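PDB 3H1N: probable glutathione S-transferase from Bordetella bronchiseptica RB50, which probably conjugates glutathione to electrophilic substrates, as other glutathione S-transferases do. Local coordinates for residues 120-125 / 241-246; 151-156 / 197-202; 129-134 / 143-148. All blocks are in the same frame, centred on the assembly; numbering follows the deposited sequence.

Contact 1 (120-125 / 241-246); sequences DLTAEA and GIFRHY
Ile-242 and Phe-243 of the C-terminal tail lie against Thr-122 and Ala-125, near the end of helix 105-127 in the all-helical domain of this glutathione S-transferase fold. The tail segment 241-246 is irregular and comes after helix 224-230, so the contact packs a late loop on a helix more than a hundred residues earlier. It opens at Gly-241, whose carbonyl O accepts Arg-244 NE (2.9 Å) in the carbonyl plane, on a lone pair, closing a small turn around the two residues that meet the helix. Ile-242 puts CG2 anti to its backbone N (chi1 -70° for CG1), and this methyl touches two groups: Thr-122 O lies 3.4 Å from Ile-242 CG2, while on another side the ring of Phe-243 offers it a face, the methyl standing 3.8 Å above the ring centre. The other branch ends in CD1, which meets Thr-122 CG2 at 3.9 Å. The phenyl ring of Phe-243 reaches back to the helix and brings CE1 within 3.5 Å of Ala-125 CB. Thr-122 OG1 sits near the ring plane, off the edge at CZ; its polar partner is Ile-118 O, one helical turn earlier. Val-191 of helix 183-198 touches both Thr-122 and Phe-243, making this a junction of two helices and the tail. Beyond the ring, the guanidinium of Arg-244 lies nearly coplanar with Tyr-246 OH, to which NH1 donates. No direct hydrogen bond joins 120-125 to 241-246; instead one water donates to Ala-125 O (2.8 Å) and accepts from Arg-244 N (3.1 Å).

Contact 2 (151-156 / 197-202); sequences DFRETR and HAFPRR
Arg-153 O is gripped by the side chain of Arg-202 through two N-H groups: NE lies 2.8 Å from this O, and NH2 adds a weak bond at 3.1 Å. The carbonyl is met from above its plane, with NE 56° out of it, while the oxygen itself sits at the edge of the guanidinium, slightly tilted from its plane. The wider pi-type turn at 152-156 lies at this carbonyl, and Asp-151 O there takes the amides of both Thr-155 and Arg-156. Arg-202 starts with CG anti to its backbone N (chi1 -177°) and bends at chi2, a course that carries its methylenes past Arg-153 CB before the guanidinium arrives. Arg-153 NE and Arg-202 NE stay 5.6 Å apart. Arg-202 NH1 bonds to Ala-252 O and Arg-153 NH2 to Leu-249 O, so carbonyls of the C-terminal tail accept one N-H from each arginine. The apolar half of the contact belongs to Phe-199, between helices 183-198 and 200-206. The Arg-153 side chain runs roughly perpendicular to that of Phe-199, its CG 4.0 Å from Phe-199 CD1. Phe-152 comes in with a ring edge, CE2 lying 3.6 Å from Phe-199 CE2, the ring planes inclined at 53°. Phe-152 also rests on Leu-121 and Ala-125, so within the helical C-terminal domain of the glutathione S-transferase fold the contact ties the break between helices 183-198 and 200-206 to helix 142-167, with helix 105-127 beyond.

Contact 3 (129-134 / 143-148); sequences HHPVAA and DVALRR
Val-144 holds CG1 anti to its backbone N (chi1 -179°), and the matching chi1 of Val-132, 176°, turns its CG2 beside its own backbone N; between them these torsions present one methyl of Val-144 to Pro-131 and the other to Val-132. The proline ring is the centre of the contact. Its CG stands only 3.3 Å from Val-144 CG1, tighter than usual for two carbons, and the two side chains run antiparallel alongside each other. The same CG lies over the helix backbone, 3.7 Å from Ala-145 N. On the next turn, Arg-148 brings its aliphatic CD to 3.9 Å from Pro-131 CB, while its NH1 goes on to Pro-131 O of the second subunit. Val-132 lies roughly perpendicular to Val-144, CG2 to CG2 at 4.0 Å. At the start of the loop, Ala-145 CB meets His-129 CA. Within the loop, His-130 ND1 donates to Ala-133 O at 3.2 Å, almost in the ring plane, which bridges the residues flanking Pro-131 and Val-132. Val-144 also packs on Val-144 of the second subunit, so the contact forms part of the interface between the two subunits. The arrangement is the loop that connects helices 105-127 and 142-167 folding back on the second of them, these being the first two long helices of the helical domain of a glutathione S-transferase.

How the contacts relate
All three contacts lie in the helical half of the subunit, on one side of its centre, with centres about 10 Å (contacts 1 and 2), 11 Å (1 and 3) and 14 Å (2 and 3) apart. Contact 1 closes the long loop, from helix 105-127 to the tail after helix 224-230; contacts 3 and 2 are nested inside it in series and share helix 142-167. The tail of contact 1 touches both: Arg-244 O packs on Ala-198 CB and His-245 on His-197, and Ile-242 O probably bonds to His-129 NE2. Separately, a Glu-124 to Arg-156 salt bridge links helices 105-127 and 142-167, while contact 3 reaches on to the second subunit.

Contact 1 (120-125 / 241-246)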
# COMPACT_ATOMS: atom_id res chain seq x y z
N ASP B 120 -3.90 -3.19 3.22
CA ASP B 120 -5.24 -2.62 2.95
C ASP B 120 -6.23 -2.93 4.08
O ASP B 120 -6.90 -2.02 4.58
CB ASP B 120 -5.81 -3.05 1.58
CG ASP B 120 -5.00 -2.51 0.41
OD1 ASP B 120 -4.42 -1.42 0.53
OD2 ASP B 120 -4.96 -3.18 -0.65
N LEU B 121 -6.30 -4.19 4.50
CA LEU B 121 -7.19 -4.61 5.58
C LEU B 121 -6.85 -3.92 6.91
O LEU B 121 -7.75 -3.46 7.63
CB LEU B 121 -7.16 -6.13 5.73
CG LEU B 121 -7.86 -6.78 6.94
CD1 LEU B 121 -9.34 -6.34 7.01
CD2 LEU B 121 -7.75 -8.31 6.87
N THR B 122 -5.55 -3.84 7.19
CA THR B 122 -5.03 -3.19 8.39
C THR B 122 -5.43 -1.70 8.43
O THR B 122 -5.91 -1.21 9.45
CB THR B 122 -3.47 -3.39 8.46
OG1 THR B 122 -3.17 -4.80 8.63
CG2 THR B 122 -2.85 -2.60 9.60
N ALA B 123 -5.24 -0.98 7.33
CA ALA B 123 -5.67 0.41 7.26
C ALA B 123 -7.19 0.57 7.44
O ALA B 123 -7.65 1.54 8.08
CB ALA B 123 -5.22 1.04 5.94
N GLU B 124 -7.95 -0.38 6.91
CA GLU B 124 -9.41 -0.37 7.08
C GLU B 124 -9.78 -0.62 8.53
O GLU B 124 -10.73 -0.01 9.03
CB GLU B 124 -10.12 -1.35 6.13
CG GLU B 124 -10.06 -0.91 4.67
CD GLU B 124 -11.01 -1.67 3.73
OE1 GLU B 124 -12.05 -2.17 4.18
OE2 GLU B 124 -10.72 -1.71 2.51
N ALA B 125 -9.02 -1.46 9.22
CA ALA B 125 -9.24 -1.70 10.66
C ALA B 125 -8.98 -0.45 11.50
O ALA B 125 -9.55 -0.29 12.60
CB ALA B 125 -8.41 -2.89 11.15
N GLY B 241 -4.09 1.73 19.35
CA GLY B 241 -3.37 1.80 18.09
C GLY B 241 -4.32 1.62 16.93
O GLY B 241 -5.37 2.25 16.87
N ILE B 242 -3.93 0.75 16.00
CA ILE B 242 -4.72 0.41 14.81
C ILE B 242 -5.94 -0.44 15.17
O ILE B 242 -7.06 -0.09 14.79
CB ILE B 242 -3.83 -0.35 13.78
CG1 ILE B 242 -2.80 0.60 13.18
CG2 ILE B 242 -4.69 -1.02 12.66
CD1 ILE B 242 -1.78 -0.09 12.34
N PHE B 243 -5.70 -1.53 15.91
CA PHE B 243 -6.74 -2.49 16.30
C PHE B 243 -7.29 -2.14 17.69
O PHE B 243 -6.60 -2.31 18.71
CB PHE B 243 -6.20 -3.93 16.25
CG PHE B 243 -5.65 -4.33 14.89
CD1 PHE B 243 -6.51 -4.69 13.86
CD2 PHE B 243 -4.27 -4.33 14.64
CE1 PHE B 243 -6.03 -5.07 12.60
CE2 PHE B 243 -3.77 -4.69 13.38
CZ PHE B 243 -4.65 -5.06 12.36
N ARG B 244 -8.51 -1.61 17.73
CA ARG B 244 -9.09 -1.10 18.96
C ARG B 244 -10.40 -1.79 19.24
O ARG B 244 -11.27 -1.87 18.37
CB ARG B 244 -9.32 0.41 18.89
CG ARG B 244 -8.07 1.27 18.69
CD ARG B 244 -8.42 2.74 18.81
NE ARG B 244 -7.30 3.63 18.53
CZ ARG B 244 -7.31 4.95 18.73
NH1 ARG B 244 -8.37 5.54 19.27
NH2 ARG B 244 -6.25 5.69 18.43
N HIS B 245 -10.55 -2.27 20.46
CA HIS B 245 -11.81 -2.89 20.85
C HIS B 245 -12.84 -1.87 21.35
O HIS B 245 -12.76 -1.40 22.48
CB HIS B 245 -11.58 -3.99 21.90
CG HIS B 245 -12.85 -4.60 22.41
ND1 HIS B 245 -13.86 -5.02 21.57
CD2 HIS B 245 -13.29 -4.83 23.67
CE1 HIS B 245 -14.86 -5.49 22.29
NE2 HIS B 245 -14.54 -5.39 23.57
N TYR B 246 -13.80 -1.54 20.49
CA TYR B 246 -14.93 -0.71 20.84
C TYR B 246 -16.19 -1.56 20.71
O TYR B 246 -16.57 -1.93 19.60
CB TYR B 246 -15.02 0.49 19.88
CG TYR B 246 -13.90 1.50 20.04
CD1 TYR B 246 -13.66 2.11 21.28
CD2 TYR B 246 -13.09 1.85 18.96
CE1 TYR B 246 -12.63 3.05 21.43
CE2 TYR B 246 -12.07 2.79 19.10
CZ TYR B 246 -11.85 3.39 20.33
OH TYR B 246 -10.84 4.32 20.47
O HOH W 1 -9.94 -1.55 15.02

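Contact 2 (151-156 / 197-202)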
# COMPACT_ATOMS: atom_id res chain seq x y z
N ASP B 151 -20.37 -1.52 7.60
CA ASP B 151 -19.83 -2.00 6.32
C ASP B 151 -18.57 -2.88 6.48
O ASP B 151 -18.40 -3.88 5.78
CB ASP B 151 -19.54 -0.83 5.37
CG ASP B 151 -19.13 -1.30 3.97
OD1 ASP B 151 -19.94 -2.00 3.31
OD2 ASP B 151 -18.00 -0.97 3.53
N PHE B 152 -17.70 -2.49 7.40
CA PHE B 152 -16.45 -3.22 7.58
C PHE B 152 -16.80 -4.64 8.05
O PHE B 152 -16.27 -5.63 7.52
CB PHE B 152 -15.55 -2.50 8.59
CG PHE B 152 -14.21 -3.18 8.84
CD1 PHE B 152 -13.23 -3.21 7.84
CD2 PHE B 152 -13.91 -3.75 10.07
CE1 PHE B 152 -11.99 -3.82 8.06
CE2 PHE B 152 -12.66 -4.35 10.32
CZ PHE B 152 -11.70 -4.40 9.31
N ARG B 153 -17.72 -4.74 9.01
CA ARG B 153 -18.13 -6.07 9.53
C ARG B 153 -18.86 -6.87 8.46
O ARG B 153 -18.58 -8.05 8.29
CB ARG B 153 -19.07 -5.97 10.75
CG ARG B 153 -18.45 -5.50 12.07
CD ARG B 153 -19.45 -5.58 13.25
NE ARG B 153 -20.82 -5.21 12.86
CZ ARG B 153 -21.34 -3.98 12.92
NH1 ARG B 153 -22.59 -3.78 12.53
NH2 ARG B 153 -20.63 -2.96 13.38
N GLU B 154 -19.80 -6.22 7.77
CA GLU B 154 -20.75 -6.90 6.87
C GLU B 154 -20.12 -7.31 5.53
O GLU B 154 -20.36 -8.41 5.04
CB GLU B 154 -22.00 -6.03 6.61
CG GLU B 154 -22.96 -5.88 7.80
CD GLU B 154 -24.03 -4.79 7.58
OE1 GLU B 154 -24.22 -4.32 6.44
OE2 GLU B 154 -24.69 -4.40 8.56
N THR B 155 -19.34 -6.42 4.93
CA THR B 155 -18.80 -6.73 3.61
C THR B 155 -17.28 -6.90 3.55
O THR B 155 -16.79 -7.78 2.86
CB THR B 155 -19.26 -5.70 2.54
OG1 THR B 155 -18.55 -4.48 2.73
CG2 THR B 155 -20.75 -5.44 2.62
N ARG B 156 -16.54 -6.05 4.26
CA ARG B 156 -15.08 -5.97 4.08
C ARG B 156 -14.34 -7.13 4.73
O ARG B 156 -13.56 -7.82 4.08
CB ARG B 156 -14.54 -4.63 4.59
CG ARG B 156 -15.18 -3.41 3.93
CD ARG B 156 -15.03 -3.43 2.40
NE ARG B 156 -13.65 -3.24 1.98
CZ ARG B 156 -13.19 -3.50 0.75
NH1 ARG B 156 -14.01 -4.01 -0.17
NH2 ARG B 156 -11.92 -3.31 0.46
N HIS B 197 -9.02 -9.25 18.42
CA HIS B 197 -9.03 -8.31 19.52
C HIS B 197 -10.13 -7.25 19.34
O HIS B 197 -10.90 -6.98 20.27
CB HIS B 197 -7.67 -7.64 19.68
CG HIS B 197 -7.69 -6.50 20.64
ND1 HIS B 197 -7.70 -6.68 22.01
CD2 HIS B 197 -7.76 -5.17 20.43
CE1 HIS B 197 -7.75 -5.50 22.60
NE2 HIS B 197 -7.79 -4.56 21.66
N ALA B 198 -10.20 -6.67 18.14
CA ALA B 198 -11.08 -5.53 17.85
C ALA B 198 -12.55 -5.90 17.65
O ALA B 198 -13.43 -5.11 18.00
CB ALA B 198 -10.57 -4.76 16.64
N PHE B 199 -12.80 -7.06 17.07
CA PHE B 199 -14.15 -7.45 16.65
C PHE B 199 -14.43 -8.87 17.07
O PHE B 199 -14.70 -9.72 16.22
CB PHE B 199 -14.29 -7.30 15.12
CG PHE B 199 -14.25 -5.88 14.67
CD1 PHE B 199 -15.41 -5.11 14.66
CD2 PHE B 199 -13.04 -5.29 14.28
CE1 PHE B 199 -15.38 -3.78 14.26
CE2 PHE B 199 -13.00 -3.96 13.90
CZ PHE B 199 -14.17 -3.21 13.89
N PRO B 200 -14.33 -9.15 18.38
CA PRO B 200 -14.49 -10.54 18.87
C PRO B 200 -15.86 -11.15 18.55
O PRO B 200 -15.93 -12.34 18.20
CB PRO B 200 -14.25 -10.41 20.37
CG PRO B 200 -14.55 -9.00 20.68
CD PRO B 200 -14.06 -8.22 19.49
N ARG B 201 -16.93 -10.36 18.62
CA ARG B 201 -18.27 -10.86 18.30
C ARG B 201 -18.40 -11.21 16.82
O ARG B 201 -18.90 -12.28 16.49
CB ARG B 201 -19.38 -9.88 18.74
CG ARG B 201 -19.57 -9.84 20.26
CD ARG B 201 -20.63 -8.82 20.70
NE ARG B 201 -21.93 -9.06 20.07
CZ ARG B 201 -22.71 -8.11 19.56
NH1 ARG B 201 -22.33 -6.84 19.61
NH2 ARG B 201 -23.88 -8.43 19.00
N ARG B 202 -17.96 -10.32 15.93
CA ARG B 202 -18.00 -10.63 14.49
C ARG B 202 -17.11 -11.82 14.12
O ARG B 202 -17.47 -12.63 13.26
CB ARG B 202 -17.66 -9.40 13.63
CG ARG B 202 -17.77 -9.64 12.10
CD ARG B 202 -19.20 -10.03 11.67
NE ARG B 202 -19.37 -9.98 10.22
CZ ARG B 202 -20.33 -10.63 9.54
NH1 ARG B 202 -21.20 -11.41 10.18
NH2 ARG B 202 -20.41 -10.50 8.23

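Contact 3 (129-134 / 143-148)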
# COMPACT_ATOMS: atom_id res chain seq x y z
N HIS B 129 -12.55 3.35 13.06
CA HIS B 129 -12.70 4.24 14.21
C HIS B 129 -12.18 5.65 13.98
O HIS B 129 -12.45 6.54 14.79
CB HIS B 129 -12.12 3.64 15.51
CG HIS B 129 -10.72 3.13 15.39
ND1 HIS B 129 -9.63 3.97 15.29
CD2 HIS B 129 -10.22 1.87 15.39
CE1 HIS B 129 -8.52 3.25 15.22
NE2 HIS B 129 -8.85 1.97 15.27
N HIS B 130 -11.46 5.84 12.88
CA HIS B 130 -11.05 7.17 12.44
C HIS B 130 -11.46 7.43 10.98
O HIS B 130 -10.60 7.68 10.12
CB HIS B 130 -9.55 7.40 12.63
CG HIS B 130 -9.16 7.53 14.07
ND1 HIS B 130 -8.73 8.72 14.62
CD2 HIS B 130 -9.17 6.63 15.08
CE1 HIS B 130 -8.49 8.55 15.91
NE2 HIS B 130 -8.75 7.29 16.21
N PRO B 131 -12.77 7.39 10.71
CA PRO B 131 -13.25 7.52 9.33
C PRO B 131 -13.18 8.93 8.77
O PRO B 131 -13.19 9.10 7.54
CB PRO B 131 -14.72 7.07 9.43
CG PRO B 131 -15.10 7.40 10.86
CD PRO B 131 -13.86 7.09 11.65
N VAL B 132 -13.13 9.93 9.66
CA VAL B 132 -13.07 11.33 9.23
C VAL B 132 -11.61 11.80 9.13
O VAL B 132 -11.21 12.39 8.12
CB VAL B 132 -13.89 12.27 10.18
CG1 VAL B 132 -13.74 13.74 9.77
CG2 VAL B 132 -15.38 11.87 10.22
N ALA B 133 -10.82 11.53 10.17
CA ALA B 133 -9.46 12.05 10.26
C ALA B 133 -8.63 11.26 11.25
O ALA B 133 -9.03 11.06 12.41
CB ALA B 133 -9.50 13.51 10.65
N ALA B 134 -7.45 10.84 10.79
CA ALA B 134 -6.50 10.11 11.63
C ALA B 134 -6.04 11.00 12.79
O ALA B 134 -5.76 10.51 13.89
CB ALA B 134 -5.31 9.65 10.80
N ASP B 143 -20.17 8.74 15.67
CA ASP B 143 -21.37 8.51 14.86
C ASP B 143 -21.01 7.98 13.47
O ASP B 143 -21.67 7.07 12.93
CB ASP B 143 -22.20 9.79 14.72
CG ASP B 143 -22.68 10.33 16.06
OD1 ASP B 143 -22.76 9.57 17.04
OD2 ASP B 143 -23.00 11.53 16.12
N VAL B 144 -19.97 8.57 12.88
CA VAL B 144 -19.47 8.13 11.58
C VAL B 144 -18.88 6.71 11.72
O VAL B 144 -19.15 5.84 10.88
CB VAL B 144 -18.44 9.11 11.01
CG1 VAL B 144 -17.95 8.64 9.64
CG2 VAL B 144 -19.05 10.52 10.90
N ALA B 145 -18.13 6.48 12.79
CA ALA B 145 -17.53 5.17 13.05
C ALA B 145 -18.59 4.05 13.07
O ALA B 145 -18.37 2.98 12.53
CB ALA B 145 -16.73 5.18 14.35
N LEU B 146 -19.74 4.32 13.68
CA LEU B 146 -20.82 3.32 13.74
C LEU B 146 -21.27 2.90 12.32
O LEU B 146 -21.51 1.71 12.04
CB LEU B 146 -22.02 3.87 14.53
CG LEU B 146 -21.83 4.09 16.04
CD1 LEU B 146 -22.96 4.97 16.57
CD2 LEU B 146 -21.76 2.75 16.81
N ARG B 147 -21.35 3.89 11.43
CA ARG B 147 -21.73 3.66 10.04
C ARG B 147 -20.66 2.88 9.29
O ARG B 147 -20.97 1.87 8.63
CB ARG B 147 -22.03 4.99 9.35
CG ARG B 147 -23.29 5.68 9.89
CD ARG B 147 -23.52 7.04 9.27
NE ARG B 147 -23.74 6.96 7.83
CZ ARG B 147 -23.77 8.01 7.01
NH1 ARG B 147 -23.60 9.24 7.46
NH2 ARG B 147 -23.99 7.83 5.72
N ARG B 148 -19.41 3.33 9.39
CA ARG B 148 -18.30 2.63 8.75
C ARG B 148 -18.13 1.19 9.26
O ARG B 148 -17.87 0.28 8.47
CB ARG B 148 -16.99 3.42 8.93
CG ARG B 148 -15.82 2.72 8.27
CD ARG B 148 -14.91 3.65 7.52
NE ARG B 148 -13.88 2.88 6.82
CZ ARG B 148 -13.09 3.37 5.87
NH1 ARG B 148 -13.20 4.64 5.48
NH2 ARG B 148 -12.20 2.57 5.29